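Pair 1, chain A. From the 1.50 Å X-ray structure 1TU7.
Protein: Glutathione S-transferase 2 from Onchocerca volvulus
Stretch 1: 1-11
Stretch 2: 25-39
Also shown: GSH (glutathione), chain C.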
# COMPACT_ATOMS: atom_id res chain seq x y z
N MET A 1 -19.26 5.94 21.39
CA MET A 1 -17.96 5.23 21.35
C MET A 1 -16.88 6.06 20.69
O MET A 1 -17.16 6.89 19.80
CB MET A 1 -18.12 3.93 20.59
CG MET A 1 -19.20 3.03 21.13
SD MET A 1 -19.54 1.75 20.00
CE MET A 1 -18.46 0.69 20.53
N SER A 2 -15.64 5.82 21.11
CA SER A 2 -14.54 6.65 20.63
C SER A 2 -13.91 6.21 19.31
O SER A 2 -13.23 7.02 18.66
CB SER A 2 -13.47 6.77 21.70
OG SER A 2 -12.68 5.61 21.80
N TYR A 3 -14.11 4.96 18.92
CA TYR A 3 -13.69 4.46 17.62
C TYR A 3 -14.87 4.41 16.70
O TYR A 3 -15.91 3.85 17.01
CB TYR A 3 -13.09 3.07 17.72
CG TYR A 3 -11.79 2.94 18.46
CD1 TYR A 3 -11.77 2.59 19.78
CD2 TYR A 3 -10.59 3.16 17.83
CE1 TYR A 3 -10.60 2.44 20.47
CE2 TYR A 3 -9.39 3.03 18.52
CZ TYR A 3 -9.41 2.66 19.85
OH TYR A 3 -8.26 2.51 20.59
N LYS A 4 -14.72 4.97 15.51
CA LYS A 4 -15.74 4.91 14.47
C LYS A 4 -15.05 4.60 13.16
O LYS A 4 -14.10 5.28 12.79
CB LYS A 4 -16.53 6.21 14.35
CG LYS A 4 -17.51 6.19 13.22
CD LYS A 4 -18.57 7.25 13.32
CE LYS A 4 -18.06 8.59 13.09
NZ LYS A 4 -19.17 9.58 13.28
N LEU A 5 -15.53 3.60 12.45
CA LEU A 5 -15.02 3.26 11.13
C LEU A 5 -16.08 3.55 10.12
O LEU A 5 -17.18 2.95 10.18
CB LEU A 5 -14.63 1.79 11.08
CG LEU A 5 -14.02 1.31 9.77
CD1 LEU A 5 -12.61 1.85 9.59
CD2 LEU A 5 -14.03 -0.20 9.73
N THR A 6 -15.77 4.42 9.18
CA THR A 6 -16.70 4.84 8.14
C THR A 6 -16.27 4.20 6.83
O THR A 6 -15.14 4.38 6.38
CB THR A 6 -16.71 6.36 8.05
OG1 THR A 6 -17.20 6.87 9.30
CG2 THR A 6 -17.69 6.84 6.98
N TYR A 7 -17.19 3.44 6.23
CA TYR A 7 -16.96 2.82 4.93
C TYR A 7 -18.32 2.53 4.31
O TYR A 7 -19.36 2.75 4.91
CB TYR A 7 -16.16 1.52 5.07
CG TYR A 7 -15.61 0.97 3.77
CD1 TYR A 7 -16.04 -0.26 3.28
CD2 TYR A 7 -14.72 1.68 3.00
CE1 TYR A 7 -15.57 -0.78 2.10
CE2 TYR A 7 -14.22 1.16 1.80
CZ TYR A 7 -14.65 -0.09 1.37
OH TYR A 7 -14.19 -0.64 0.20
N PHE A 8 -18.31 2.05 3.09
CA PHE A 8 -19.54 1.61 2.46
C PHE A 8 -20.06 0.34 3.13
O PHE A 8 -19.36 -0.32 3.93
CB PHE A 8 -19.28 1.45 0.97
CG PHE A 8 -18.82 2.72 0.33
CD1 PHE A 8 -17.48 2.95 0.03
CD2 PHE A 8 -19.73 3.76 0.13
CE1 PHE A 8 -17.05 4.15 -0.50
CE2 PHE A 8 -19.31 4.97 -0.40
CZ PHE A 8 -17.96 5.17 -0.72
N SER A 9 -21.28 -0.04 2.78
CA SER A 9 -21.93 -1.17 3.39
C SER A 9 -21.61 -2.45 2.64
O SER A 9 -22.48 -3.18 2.19
CB SER A 9 -23.43 -0.96 3.53
OG SER A 9 -23.91 -1.78 4.56
N ILE A 10 -20.31 -2.70 2.51
CA ILE A 10 -19.76 -3.88 1.86
C ILE A 10 -18.50 -4.22 2.65
O ILE A 10 -18.03 -3.43 3.47
CB ILE A 10 -19.35 -3.61 0.37
CG1 ILE A 10 -18.22 -2.59 0.29
CG2 ILE A 10 -20.57 -3.20 -0.46
CD1 ILE A 10 -17.59 -2.39 -1.07
N ARG A 11 -17.93 -5.38 2.37
CA ARG A 11 -16.69 -5.77 3.00
C ARG A 11 -15.54 -4.93 2.48
O ARG A 11 -14.97 -4.13 3.23
CB ARG A 11 -16.47 -7.25 2.84
CG ARG A 11 -17.45 -8.07 3.68
CD ARG A 11 -17.64 -9.51 3.27
NE ARG A 11 -16.44 -10.29 3.41
CZ ARG A 11 -16.42 -11.62 3.48
NH1 ARG A 11 -17.53 -12.31 3.40
NH2 ARG A 11 -15.28 -12.27 3.60
N ASP A 25 -11.72 -7.29 20.28
CA ASP A 25 -12.81 -6.81 21.12
C ASP A 25 -12.70 -5.33 21.44
O ASP A 25 -12.95 -4.88 22.57
CB ASP A 25 -12.93 -7.65 22.40
CG ASP A 25 -14.31 -7.67 22.93
OD1 ASP A 25 -14.47 -7.91 24.14
OD2 ASP A 25 -15.31 -7.47 22.20
N ILE A 26 -12.32 -4.55 20.43
CA ILE A 26 -12.31 -3.10 20.48
C ILE A 26 -13.65 -2.65 19.96
O ILE A 26 -13.98 -2.83 18.77
CB ILE A 26 -11.18 -2.51 19.62
CG1 ILE A 26 -9.83 -3.04 20.06
CG2 ILE A 26 -11.24 -0.98 19.64
CD1 ILE A 26 -8.75 -2.81 18.99
N LYS A 27 -14.48 -2.14 20.85
CA LYS A 27 -15.80 -1.72 20.46
C LYS A 27 -15.73 -0.47 19.61
O LYS A 27 -14.96 0.45 19.90
CB LYS A 27 -16.71 -1.51 21.67
CG LYS A 27 -16.70 -2.65 22.65
CD LYS A 27 -17.18 -3.92 22.06
CE LYS A 27 -17.57 -4.84 23.24
NZ LYS A 27 -17.89 -6.23 22.88
N PHE A 28 -16.48 -0.48 18.53
CA PHE A 28 -16.49 0.61 17.56
C PHE A 28 -17.86 0.81 16.91
O PHE A 28 -18.69 -0.12 16.83
CB PHE A 28 -15.40 0.40 16.49
CG PHE A 28 -15.71 -0.72 15.51
CD1 PHE A 28 -15.56 -2.05 15.88
CD2 PHE A 28 -16.10 -0.43 14.21
CE1 PHE A 28 -15.83 -3.06 14.97
CE2 PHE A 28 -16.37 -1.44 13.31
CZ PHE A 28 -16.22 -2.76 13.69
N ILE A 29 -18.07 2.04 16.42
CA ILE A 29 -19.21 2.34 15.57
C ILE A 29 -18.86 1.91 14.16
O ILE A 29 -17.91 2.42 13.57
CB ILE A 29 -19.57 3.84 15.58
CG1 ILE A 29 -20.03 4.27 16.98
CG2 ILE A 29 -20.65 4.12 14.58
CD1 ILE A 29 -19.89 5.74 17.18
N ASP A 30 -19.60 0.92 13.66
CA ASP A 30 -19.47 0.46 12.26
C ASP A 30 -20.38 1.31 11.41
O ASP A 30 -21.57 1.03 11.30
CB ASP A 30 -19.77 -1.04 12.16
CG ASP A 30 -19.26 -1.64 10.88
OD1 ASP A 30 -19.71 -2.75 10.51
OD2 ASP A 30 -18.37 -1.09 10.22
N ASP A 31 -19.83 2.42 10.91
CA ASP A 31 -20.58 3.45 10.22
C ASP A 31 -20.61 3.13 8.73
O ASP A 31 -19.69 3.47 8.00
CB ASP A 31 -19.93 4.81 10.52
CG ASP A 31 -20.61 5.96 9.85
OD1 ASP A 31 -19.93 6.98 9.56
OD2 ASP A 31 -21.83 5.95 9.63
N ARG A 32 -21.67 2.45 8.31
CA ARG A 32 -21.80 1.94 6.96
C ARG A 32 -22.67 2.88 6.17
O ARG A 32 -23.89 3.00 6.47
CB ARG A 32 -22.43 0.56 7.01
CG ARG A 32 -21.62 -0.38 7.84
CD ARG A 32 -22.30 -1.72 8.13
NE ARG A 32 -22.15 -2.63 7.00
CZ ARG A 32 -21.20 -3.55 6.88
NH1 ARG A 32 -20.26 -3.68 7.80
NH2 ARG A 32 -21.18 -4.32 5.82
N ILE A 33 -22.10 3.54 5.17
CA ILE A 33 -22.85 4.55 4.43
C ILE A 33 -23.25 4.07 3.04
O ILE A 33 -22.52 3.35 2.36
CB ILE A 33 -22.11 5.84 4.34
CG1 ILE A 33 -20.89 5.66 3.46
CG2 ILE A 33 -21.72 6.39 5.74
CD1 ILE A 33 -20.52 6.94 2.72
N ALA A 34 -24.44 4.51 2.62
CA ALA A 34 -24.97 4.21 1.29
C ALA A 34 -24.22 4.98 0.23
O ALA A 34 -23.76 6.10 0.47
CB ALA A 34 -26.45 4.56 1.24
N LYS A 35 -24.08 4.36 -0.93
CA LYS A 35 -23.41 4.94 -2.08
C LYS A 35 -23.86 6.38 -2.33
O LYS A 35 -23.05 7.26 -2.51
CB LYS A 35 -23.70 4.09 -3.33
N ASP A 36 -25.16 6.61 -2.31
CA ASP A 36 -25.70 7.91 -2.70
C ASP A 36 -25.46 9.01 -1.66
O ASP A 36 -25.55 10.18 -1.98
CB ASP A 36 -27.19 7.79 -3.04
CG ASP A 36 -27.45 6.98 -4.32
OD1 ASP A 36 -28.63 6.67 -4.59
OD2 ASP A 36 -26.54 6.61 -5.11
N ASP A 37 -25.13 8.63 -0.43
CA ASP A 37 -24.87 9.62 0.62
C ASP A 37 -23.40 10.07 0.72
O ASP A 37 -23.09 10.99 1.47
CB ASP A 37 -25.30 9.07 1.97
CG ASP A 37 -26.77 8.77 2.03
OD1 ASP A 37 -27.55 9.39 1.26
OD2 ASP A 37 -27.24 7.93 2.82
N PHE A 38 -22.52 9.44 -0.04
CA PHE A 38 -21.10 9.76 0.08
C PHE A 38 -20.74 11.13 -0.49
O PHE A 38 -19.94 11.86 0.11
CB PHE A 38 -20.22 8.68 -0.56
CG PHE A 38 -18.77 8.92 -0.32
CD1 PHE A 38 -18.30 9.07 0.97
CD2 PHE A 38 -17.87 9.04 -1.38
CE1 PHE A 38 -16.97 9.36 1.22
CE2 PHE A 38 -16.52 9.31 -1.13
CZ PHE A 38 -16.08 9.46 0.16
N SER A 39 -21.31 11.48 -1.64
CA SER A 39 -21.00 12.76 -2.29
C SER A 39 -21.09 13.94 -1.32
O SER A 39 -20.22 14.82 -1.37
CB SER A 39 -21.92 13.02 -3.49
OG SER A 39 -21.37 14.04 -4.32
N1 GSH C . -5.63 3.38 -0.96
CA1 GSH C . -6.94 3.51 -0.46
C1 GSH C . -7.14 2.86 0.84
O11 GSH C . -6.48 1.69 0.96
O12 GSH C . -7.89 3.18 1.83
CB1 GSH C . -8.11 3.37 -1.34
CG1 GSH C . -9.42 3.96 -0.89
CD1 GSH C . -10.50 3.74 -1.93
OE1 GSH C . -10.14 3.30 -3.16
N2 GSH C . -11.74 3.97 -1.59
CA2 GSH C . -12.88 3.74 -2.48
C2 GSH C . -13.81 4.89 -2.35
O2 GSH C . -13.86 5.63 -1.19
CB2 GSH C . -13.65 2.49 -2.06
SG2 GSH C . -12.76 0.99 -2.49
N3 GSH C . -14.57 5.22 -3.38
CA3 GSH C . -15.47 6.33 -3.22
C3 GSH C . -15.15 7.42 -4.19
O31 GSH C . -13.95 7.66 -4.68
O32 GSH C . -16.23 8.22 -4.59
O HOH W 1 -14.96 2.73 21.08
O HOH W 2 -21.32 9.19 11.38
O HOH W 3 -18.08 0.79 8.23
O HOH W 4 -22.78 1.33 0.69
O HOH W 5 -23.83 -4.54 4.51

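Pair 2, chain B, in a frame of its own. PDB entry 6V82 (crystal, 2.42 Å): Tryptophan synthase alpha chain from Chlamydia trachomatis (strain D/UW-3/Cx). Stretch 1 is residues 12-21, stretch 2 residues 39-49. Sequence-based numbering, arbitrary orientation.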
# COMPACT_ATOMS: atom_id res chain seq x y z
N LYS B 12 -29.86 20.87 51.26
CA LYS B 12 -29.94 19.60 50.54
C LYS B 12 -30.95 19.69 49.38
O LYS B 12 -32.07 19.17 49.43
CB LYS B 12 -30.30 18.46 51.50
CG LYS B 12 -29.54 18.50 52.83
CD LYS B 12 -29.78 17.25 53.67
CE LYS B 12 -31.24 16.78 53.63
NZ LYS B 12 -32.20 17.79 54.18
N LEU B 13 -30.49 20.35 48.33
CA LEU B 13 -31.28 20.61 47.13
C LEU B 13 -31.05 19.54 46.07
O LEU B 13 -30.01 18.89 46.02
CB LEU B 13 -30.93 21.99 46.57
CG LEU B 13 -31.00 23.15 47.56
CD1 LEU B 13 -30.76 24.46 46.82
CD2 LEU B 13 -32.35 23.18 48.28
N CYS B 14 -32.04 19.36 45.21
CA CYS B 14 -31.92 18.45 44.08
C CYS B 14 -31.87 19.26 42.80
O CYS B 14 -32.79 20.02 42.50
CB CYS B 14 -33.09 17.47 44.02
SG CYS B 14 -33.17 16.64 42.40
N ILE B 15 -30.79 19.08 42.03
CA ILE B 15 -30.66 19.69 40.70
C ILE B 15 -31.05 18.65 39.66
O ILE B 15 -30.58 17.50 39.70
CB ILE B 15 -29.22 20.19 40.46
CG1 ILE B 15 -28.77 21.13 41.59
CG2 ILE B 15 -29.13 20.87 39.10
CD1 ILE B 15 -27.29 21.48 41.54
N GLY B 16 -31.91 19.05 38.72
CA GLY B 16 -32.34 18.16 37.66
C GLY B 16 -31.93 18.67 36.29
O GLY B 16 -32.17 19.84 35.97
N TYR B 17 -31.31 17.81 35.50
CA TYR B 17 -30.86 18.18 34.16
C TYR B 17 -31.90 17.83 33.11
O TYR B 17 -32.50 16.75 33.15
CB TYR B 17 -29.56 17.45 33.79
CG TYR B 17 -29.14 17.76 32.38
CD1 TYR B 17 -28.46 18.93 32.08
CD2 TYR B 17 -29.46 16.90 31.33
CE1 TYR B 17 -28.09 19.22 30.78
CE2 TYR B 17 -29.10 17.19 30.03
CZ TYR B 17 -28.42 18.35 29.76
OH TYR B 17 -28.06 18.65 28.46
N LEU B 18 -32.09 18.75 32.17
CA LEU B 18 -32.84 18.50 30.94
C LEU B 18 -32.12 19.15 29.77
O LEU B 18 -31.56 20.24 29.90
CB LEU B 18 -34.27 19.05 30.98
CG LEU B 18 -35.30 18.37 31.85
CD1 LEU B 18 -36.61 19.16 31.76
CD2 LEU B 18 -35.49 16.94 31.41
N THR B 19 -32.19 18.51 28.61
CA THR B 19 -31.68 19.10 27.38
C THR B 19 -32.76 19.98 26.76
O THR B 19 -33.80 19.48 26.31
CB THR B 19 -31.24 18.03 26.39
OG1 THR B 19 -30.21 17.22 26.97
CG2 THR B 19 -30.74 18.68 25.11
N ALA B 20 -32.51 21.29 26.71
CA ALA B 20 -33.41 22.20 26.02
C ALA B 20 -33.64 21.74 24.59
O ALA B 20 -32.68 21.52 23.84
CB ALA B 20 -32.84 23.62 26.04
N GLY B 21 -34.90 21.61 24.20
CA GLY B 21 -35.25 21.31 22.83
C GLY B 21 -35.31 19.84 22.49
O GLY B 21 -35.74 19.50 21.37
N GLY B 39 -40.55 17.91 42.70
CA GLY B 39 -39.73 18.32 43.83
C GLY B 39 -38.35 18.84 43.49
O GLY B 39 -37.61 19.19 44.41
N VAL B 40 -37.97 18.90 42.20
CA VAL B 40 -36.65 19.39 41.83
C VAL B 40 -36.52 20.86 42.20
O VAL B 40 -37.43 21.66 41.94
CB VAL B 40 -36.41 19.15 40.32
CG1 VAL B 40 -35.12 19.83 39.86
CG2 VAL B 40 -36.35 17.64 40.01
N ASP B 41 -35.41 21.22 42.83
CA ASP B 41 -35.25 22.58 43.36
C ASP B 41 -34.55 23.52 42.40
O ASP B 41 -34.75 24.74 42.47
CB ASP B 41 -34.47 22.56 44.68
CG ASP B 41 -35.10 21.66 45.73
OD1 ASP B 41 -34.49 20.62 46.06
OD2 ASP B 41 -36.21 21.99 46.22
N ILE B 42 -33.73 22.99 41.50
CA ILE B 42 -32.97 23.78 40.56
C ILE B 42 -32.97 23.05 39.24
O ILE B 42 -32.62 21.87 39.19
CB ILE B 42 -31.52 23.99 41.05
CG1 ILE B 42 -31.49 24.80 42.34
CG2 ILE B 42 -30.68 24.63 39.95
CD1 ILE B 42 -30.13 24.89 42.98
N LEU B 43 -33.38 23.72 38.18
CA LEU B 43 -33.31 23.14 36.85
C LEU B 43 -31.97 23.47 36.21
O LEU B 43 -31.54 24.63 36.21
CB LEU B 43 -34.44 23.66 35.96
CG LEU B 43 -35.76 22.99 36.30
CD1 LEU B 43 -36.84 23.46 35.36
CD2 LEU B 43 -35.60 21.47 36.26
N GLU B 44 -31.29 22.45 35.68
CA GLU B 44 -30.09 22.65 34.88
C GLU B 44 -30.49 22.37 33.44
O GLU B 44 -30.73 21.22 33.07
CB GLU B 44 -28.94 21.76 35.32
CG GLU B 44 -27.65 22.08 34.54
CD GLU B 44 -26.39 21.75 35.34
OE1 GLU B 44 -25.63 20.85 34.92
OE2 GLU B 44 -26.16 22.41 36.39
N LEU B 45 -30.56 23.43 32.65
CA LEU B 45 -31.08 23.38 31.30
C LEU B 45 -29.91 23.34 30.32
O LEU B 45 -29.10 24.28 30.25
CB LEU B 45 -32.00 24.58 31.06
CG LEU B 45 -32.89 24.55 29.83
CD1 LEU B 45 -33.84 23.35 29.88
CD2 LEU B 45 -33.66 25.85 29.75
N GLY B 46 -29.80 22.24 29.57
CA GLY B 46 -28.68 22.09 28.65
C GLY B 46 -28.91 22.78 27.32
O GLY B 46 -29.91 22.51 26.64
N PHE B 47 -28.01 23.70 26.97
CA PHE B 47 -27.89 24.20 25.61
C PHE B 47 -27.22 23.10 24.79
O PHE B 47 -26.03 22.81 25.01
CB PHE B 47 -27.09 25.51 25.59
CG PHE B 47 -27.29 26.36 24.34
CD1 PHE B 47 -27.20 27.75 24.42
CD2 PHE B 47 -27.53 25.78 23.10
CE1 PHE B 47 -27.36 28.56 23.28
CE2 PHE B 47 -27.70 26.58 21.95
CZ PHE B 47 -27.62 27.98 22.05
N PRO B 48 -27.94 22.42 23.90
CA PRO B 48 -27.33 21.29 23.19
C PRO B 48 -26.26 21.77 22.23
O PRO B 48 -26.42 22.77 21.53
CB PRO B 48 -28.51 20.66 22.45
CG PRO B 48 -29.48 21.78 22.32
CD PRO B 48 -29.36 22.58 23.56
N PHE B 49 -25.14 21.05 22.22
CA PHE B 49 -24.01 21.38 21.38
C PHE B 49 -23.74 20.22 20.43
O PHE B 49 -23.97 19.06 20.78
CB PHE B 49 -22.76 21.69 22.23
CG PHE B 49 -21.58 22.14 21.43
CD1 PHE B 49 -21.70 23.13 20.48
CD2 PHE B 49 -20.33 21.56 21.64
CE1 PHE B 49 -20.59 23.54 19.74
CE2 PHE B 49 -19.22 21.97 20.91
CZ PHE B 49 -19.35 22.95 19.96

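The sharpest difference lies where Thr6(A) of pair 1 falls on Tyr17(B) of pair 2, their CA atoms 0.6 Å apart after superposition. In pair 1 the short threonine reaches its neighbour across the sheet directly: Thr6(A) OG1 donates a hydrogen bond to Asp31(A) OD1 at 2.7 Å. In pair 2 the long tyrosine runs past the matching acid, Glu44(B), touching it through carbon (Tyr17(B) CD1 to Glu44(B) CG, 4.1 Å), and its hydroxyl lies over the next residue of that face, with Tyr17(B) OH 3.5 Å from Gly46(B) CA. That placement depends on the glycine: an ideal CB on Gly46(B) would sit 2.0 Å from Tyr17(B) OH, a clash. The matching position in pair 1 is Ile33(A), whose CA-to-CB bond points sideways; Thr6(A) CG2 comes within 4.2 Å of Ile33(A) CG2.

The frame holding these side chains is the same. Fourteen central residues superpose on N, CA and C with an RMSD of 0.7 Å. Each pair joins two parallel strands whose axes approach to 4.6 Å, with signed crossing angles of -27° in pair 1 and -24° in pair 2. Five ladder rungs correspond. Leu5(A) N donates to Ile29(A) O at 2.9 Å, as Gly16(B) N does to Ile42(B) O at 2.9 Å; Asp31(A) N to Leu5(A) O and Glu44(B) N to Gly16(B) O are both 2.8 Å. The last does not carry over: Ala20(B) N donates to Gly46(B) O at 2.9 Å, while water 4 bridges Ser9(A) N (2.9 Å) and Ile33(A) O (2.6 Å).

On the face carrying Lys4(A), Ile29(A), Thr6(A) and Asp31(A), the first bridge is solved similarly in both pairs. Lys4(A) CG packs 3.9 Å from Ile29(A) CB, and Ile15(B) CG1 lies 4.0 Å from Ile42(B) CB. The lysine then continues to a polar end: water 2 accepts from Lys4(A) NZ at 2.9 Å and donates weakly to Asp31(A) OD1 at 3.2 Å.

The other face diverges more. Leu5(A) matches Gly16(B), and Leu5(A) CB packs 4.1 Å from Phe28(A) CD2. At the glycine the space is taken by Val40(B), whose CG1 is 3.5 Å from Gly16(B) N and would be a tight 3.1 Å from an ideal CB. Farther along, Arg32(A) matches Leu45(B), and Ser9(A) matches Ala20(B) more loosely, at 1.8 Å between CA atoms. Pair 1 makes a polar contact here, Arg32(A) NE donating to Ser9(A) OG at 3.1 Å; pair 2 makes an apolar one, Ala20(B) CB to Leu45(B) CG at 3.9 Å.

The entry to the ladder also differs. Phe28(A) and Asp41(B) coincide at CA to 0.8 Å, but their side-chain centres are 6.0 Å apart. Phe28(A) CB packs against Tyr3(A) CB at 3.7 Å, whereas Asp41(B) points toward the other strand and its OD1 accepts from Cys14(B) N at 2.9 Å. In pair 1 the matching amide, Tyr3(A) N, donates to water 1 at 3.2 Å, which in turn donates to Lys27(A) O at 2.6 Å.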